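PDB 2QH5: mannose-6-phosphate isomerase from Helicobacter pylori, which probably makes GDP-mannose from mannose 1-phosphate and GTP with the nucleotidyltransferase domain crystallised here, part of a longer, probably bifunctional enzyme. Local coordinates for residues T208-L220 with R232-M244. Numbering follows the deposited sequence.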
# COMPACT_ATOMS: atom_id res chain seq x y z
N THR A 208 -15.59 -10.60 -7.03
CA THR A 208 -16.66 -9.61 -6.98
C THR A 208 -16.16 -8.27 -6.46
O THR A 208 -16.87 -7.27 -6.52
CB THR A 208 -17.83 -10.09 -6.12
OG1 THR A 208 -17.38 -10.30 -4.77
CG2 THR A 208 -18.43 -11.38 -6.68
N ILE A 209 -14.94 -8.27 -5.93
CA ILE A 209 -14.29 -7.05 -5.48
C ILE A 209 -13.57 -6.43 -6.67
O ILE A 209 -13.56 -5.21 -6.84
CB ILE A 209 -13.35 -7.34 -4.29
CG1 ILE A 209 -14.21 -7.75 -3.09
CG2 ILE A 209 -12.45 -6.15 -3.96
CD1 ILE A 209 -13.76 -7.14 -1.79
N LEU A 210 -13.01 -7.28 -7.52
CA LEU A 210 -12.44 -6.84 -8.78
C LEU A 210 -13.54 -6.32 -9.71
O LEU A 210 -13.36 -5.31 -10.38
CB LEU A 210 -11.64 -7.97 -9.45
CG LEU A 210 -11.08 -7.64 -10.84
CD1 LEU A 210 -10.02 -6.55 -10.77
CD2 LEU A 210 -10.53 -8.87 -11.50
N LYS A 211 -14.67 -7.03 -9.73
CA LYS A 211 -15.84 -6.67 -10.53
C LYS A 211 -16.34 -5.26 -10.18
O LYS A 211 -16.49 -4.42 -11.06
CB LYS A 211 -16.97 -7.68 -10.28
CG LYS A 211 -17.98 -7.81 -11.41
CD LYS A 211 -17.40 -8.59 -12.58
CE LYS A 211 -18.29 -8.47 -13.82
NZ LYS A 211 -17.57 -8.88 -15.05
N GLY A 212 -16.56 -5.03 -8.88
CA GLY A 212 -17.01 -3.74 -8.37
C GLY A 212 -16.06 -2.59 -8.67
O GLY A 212 -16.49 -1.48 -8.96
N CYS A 213 -14.76 -2.86 -8.58
CA CYS A 213 -13.75 -1.87 -8.94
C CYS A 213 -13.71 -1.60 -10.44
O CYS A 213 -13.48 -0.47 -10.85
CB CYS A 213 -12.36 -2.29 -8.44
SG CYS A 213 -12.08 -1.91 -6.72
N GLU A 214 -13.94 -2.64 -11.24
CA GLU A 214 -13.95 -2.52 -12.71
C GLU A 214 -15.06 -1.60 -13.22
O GLU A 214 -14.84 -0.83 -14.15
CB GLU A 214 -14.07 -3.90 -13.37
CG GLU A 214 -12.75 -4.67 -13.50
CD GLU A 214 -12.95 -6.13 -13.93
OE1 GLU A 214 -14.01 -6.72 -13.63
OE2 GLU A 214 -12.02 -6.69 -14.58
N ARG A 215 -16.24 -1.69 -12.62
CA ARG A 215 -17.35 -0.81 -12.99
C ARG A 215 -17.24 0.58 -12.37
O ARG A 215 -17.71 1.55 -12.94
CB ARG A 215 -18.72 -1.44 -12.67
CG ARG A 215 -18.86 -1.96 -11.25
CD ARG A 215 -20.32 -2.15 -10.85
NE ARG A 215 -20.88 -0.91 -10.32
CZ ARG A 215 -21.70 -0.09 -11.00
NH1 ARG A 215 -22.06 -0.39 -12.24
NH2 ARG A 215 -22.15 1.02 -10.42
N ALA A 216 -16.63 0.67 -11.19
CA ALA A 216 -16.40 1.97 -10.55
C ALA A 216 -15.40 2.77 -11.39
O ALA A 216 -15.62 3.95 -11.66
CB ALA A 216 -15.88 1.79 -9.14
N PHE A 217 -14.34 2.10 -11.82
CA PHE A 217 -13.34 2.66 -12.73
C PHE A 217 -13.97 3.22 -14.02
O PHE A 217 -13.39 4.10 -14.66
CB PHE A 217 -12.29 1.58 -13.05
CG PHE A 217 -11.16 2.06 -13.91
CD1 PHE A 217 -11.18 1.87 -15.29
CD2 PHE A 217 -10.07 2.71 -13.34
CE1 PHE A 217 -10.14 2.33 -16.09
CE2 PHE A 217 -9.02 3.17 -14.14
CZ PHE A 217 -9.06 2.97 -15.52
N GLU A 218 -15.14 2.71 -14.40
CA GLU A 218 -15.79 3.11 -15.66
C GLU A 218 -16.28 4.55 -15.65
O GLU A 218 -16.33 5.23 -16.69
CB GLU A 218 -16.95 2.16 -16.01
CG GLU A 218 -16.51 0.85 -16.66
CD GLU A 218 -15.76 1.07 -17.97
OE1 GLU A 218 -14.51 0.95 -17.96
OE2 GLU A 218 -16.41 1.39 -18.99
N SER A 219 -16.63 5.02 -14.45
CA SER A 219 -17.20 6.34 -14.25
C SER A 219 -16.17 7.34 -13.75
O SER A 219 -16.53 8.36 -13.16
CB SER A 219 -18.27 6.23 -13.19
OG SER A 219 -17.62 6.04 -11.95
N LEU A 220 -14.89 7.02 -13.93
CA LEU A 220 -13.78 7.86 -13.48
C LEU A 220 -13.69 9.07 -14.38
O LEU A 220 -13.98 8.99 -15.57
CB LEU A 220 -12.49 7.04 -13.53
CG LEU A 220 -11.13 7.55 -13.03
CD1 LEU A 220 -10.40 6.40 -12.38
CD2 LEU A 220 -10.30 8.14 -14.16
N ARG A 232 -10.88 11.42 -9.95
CA ARG A 232 -11.71 10.91 -8.85
C ARG A 232 -12.89 10.10 -9.33
O ARG A 232 -13.23 10.12 -10.52
CB ARG A 232 -12.13 11.95 -7.79
CG ARG A 232 -12.52 13.33 -8.23
CD ARG A 232 -14.02 13.57 -8.10
NE ARG A 232 -14.60 13.40 -6.77
CZ ARG A 232 -15.92 13.31 -6.55
NH1 ARG A 232 -16.77 13.39 -7.56
NH2 ARG A 232 -16.39 13.15 -5.32
N LEU A 233 -13.48 9.37 -8.40
CA LEU A 233 -14.68 8.61 -8.65
C LEU A 233 -15.83 9.18 -7.83
O LEU A 233 -15.65 9.58 -6.67
CB LEU A 233 -14.49 7.14 -8.27
CG LEU A 233 -13.25 6.37 -8.69
CD1 LEU A 233 -12.31 6.25 -7.51
CD2 LEU A 233 -13.67 4.99 -9.16
N SER A 234 -17.01 9.20 -8.44
CA SER A 234 -18.24 9.68 -7.80
C SER A 234 -18.55 8.90 -6.53
O SER A 234 -18.23 7.72 -6.43
CB SER A 234 -19.42 9.55 -8.75
OG SER A 234 -19.81 8.19 -8.90
N GLU A 235 -19.18 9.58 -5.58
CA GLU A 235 -19.66 8.95 -4.36
C GLU A 235 -20.62 7.81 -4.70
O GLU A 235 -20.67 6.81 -3.99
CB GLU A 235 -20.36 9.99 -3.48
CG GLU A 235 -20.67 9.49 -2.09
CD GLU A 235 -21.31 10.55 -1.22
OE1 GLU A 235 -21.90 10.18 -0.18
OE2 GLU A 235 -21.21 11.75 -1.56
N LYS A 236 -21.35 8.00 -5.79
CA LYS A 236 -22.26 7.01 -6.36
C LYS A 236 -21.56 5.69 -6.69
O LYS A 236 -22.03 4.62 -6.31
CB LYS A 236 -22.91 7.60 -7.62
CG LYS A 236 -23.87 6.68 -8.38
CD LYS A 236 -25.33 7.11 -8.23
CE LYS A 236 -25.97 6.60 -6.94
NZ LYS A 236 -27.40 7.02 -6.83
N SER A 237 -20.44 5.78 -7.40
CA SER A 237 -19.69 4.60 -7.84
C SER A 237 -19.09 3.84 -6.67
O SER A 237 -19.01 2.61 -6.69
CB SER A 237 -18.57 5.02 -8.80
OG SER A 237 -19.07 5.87 -9.82
N MET A 238 -18.66 4.58 -5.66
CA MET A 238 -17.96 3.99 -4.54
C MET A 238 -18.91 3.46 -3.48
O MET A 238 -18.51 2.66 -2.65
CB MET A 238 -17.00 5.00 -3.93
CG MET A 238 -15.93 5.45 -4.90
SD MET A 238 -14.32 5.55 -4.12
CE MET A 238 -13.96 3.81 -3.88
N GLN A 239 -20.17 3.90 -3.54
CA GLN A 239 -21.19 3.52 -2.56
C GLN A 239 -21.44 2.03 -2.50
O GLN A 239 -21.43 1.44 -1.42
CB GLN A 239 -22.51 4.24 -2.86
CG GLN A 239 -22.78 5.45 -1.97
CD GLN A 239 -23.94 6.30 -2.47
OE1 GLN A 239 -24.44 6.11 -3.58
NE2 GLN A 239 -24.37 7.24 -1.64
N ASP A 240 -21.65 1.42 -3.66
CA ASP A 240 -22.02 0.01 -3.73
C ASP A 240 -20.84 -0.94 -3.52
O ASP A 240 -21.01 -2.16 -3.47
CB ASP A 240 -22.70 -0.31 -5.07
CG ASP A 240 -21.69 -0.54 -6.19
OD1 ASP A 240 -20.96 0.42 -6.53
OD2 ASP A 240 -21.64 -1.67 -6.72
N LEU A 241 -19.64 -0.37 -3.39
CA LEU A 241 -18.43 -1.15 -3.19
C LEU A 241 -18.36 -1.71 -1.78
O LEU A 241 -18.64 -1.01 -0.80
CB LEU A 241 -17.19 -0.30 -3.46
CG LEU A 241 -16.46 -0.49 -4.78
CD1 LEU A 241 -17.40 -0.42 -5.96
CD2 LEU A 241 -15.39 0.55 -4.91
N GLU A 242 -18.00 -2.99 -1.68
CA GLU A 242 -17.80 -3.63 -0.39
C GLU A 242 -16.53 -3.09 0.25
O GLU A 242 -15.47 -3.07 -0.38
CB GLU A 242 -17.72 -5.15 -0.53
CG GLU A 242 -17.62 -5.86 0.82
CD GLU A 242 -17.77 -7.37 0.73
OE1 GLU A 242 -17.84 -7.92 -0.39
OE2 GLU A 242 -17.82 -8.00 1.81
N ASP A 243 -16.66 -2.63 1.49
CA ASP A 243 -15.52 -2.15 2.25
C ASP A 243 -14.71 -3.34 2.73
O ASP A 243 -15.19 -4.11 3.57
CB ASP A 243 -16.01 -1.31 3.44
CG ASP A 243 -14.89 -0.65 4.19
OD1 ASP A 243 -14.06 -1.38 4.78
OD2 ASP A 243 -14.83 0.60 4.21
N MET A 244 -13.50 -3.49 2.20
CA MET A 244 -12.63 -4.63 2.53
C MET A 244 -11.15 -4.32 2.39
O MET A 244 -10.73 -3.67 1.43
CB MET A 244 -12.98 -5.83 1.65
CG MET A 244 -12.24 -7.09 2.03
SD MET A 244 -12.97 -8.52 1.27
CE MET A 244 -14.48 -8.67 2.23
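Gly212, Ala216 and Leu220 face Leu241, Ser237 and Leu233 in turn, so the two segments run in opposite senses; CA atoms of Ala216 and Ser237, like those of Leu220 and Leu233, come within 5.0 Å, and the gap widens to 7.1 Å between Ile209 CA and Glu242 CA. At the close end the methyl CB of Ala216 lies 3.9 Å from Leu233 CD2, and the same CD2 also reaches the carbonyl of Ala216. Leu241 CD1 lies against the backbone of Gly212, which has no side chain, 3.3 Å from Gly212 O. Beyond it, Ile209 CD1 meets Met244 SD at 3.4 Å, the two side chains crossing at about a right angle. Within this GT-A-type nucleotidyltransferase domain, helix 207-216 and the β-hairpin 221-223/230-233 lead into the short helix 235-239, which the contact brings back beside helix 207-216; Cys213 packs against helix 90-99 behind it. Ser234 is the N-cap of helix 235-239. Its OG is 2.6 Å from Ser237 OG, which in turn bonds Ser219 OG, also at 2.6 Å, giving a chain of three hydroxyls; chi1 of -50° sets Ser237 OG anti to the carbonyl carbon, from where it meets both. Arg215 NE, buried by the contact and without a hydrogen bond, reaches Asp240 OD2 only as a long salt bridge of 3.8 Å, with guanidinium and carboxylate planes turned 81° apart.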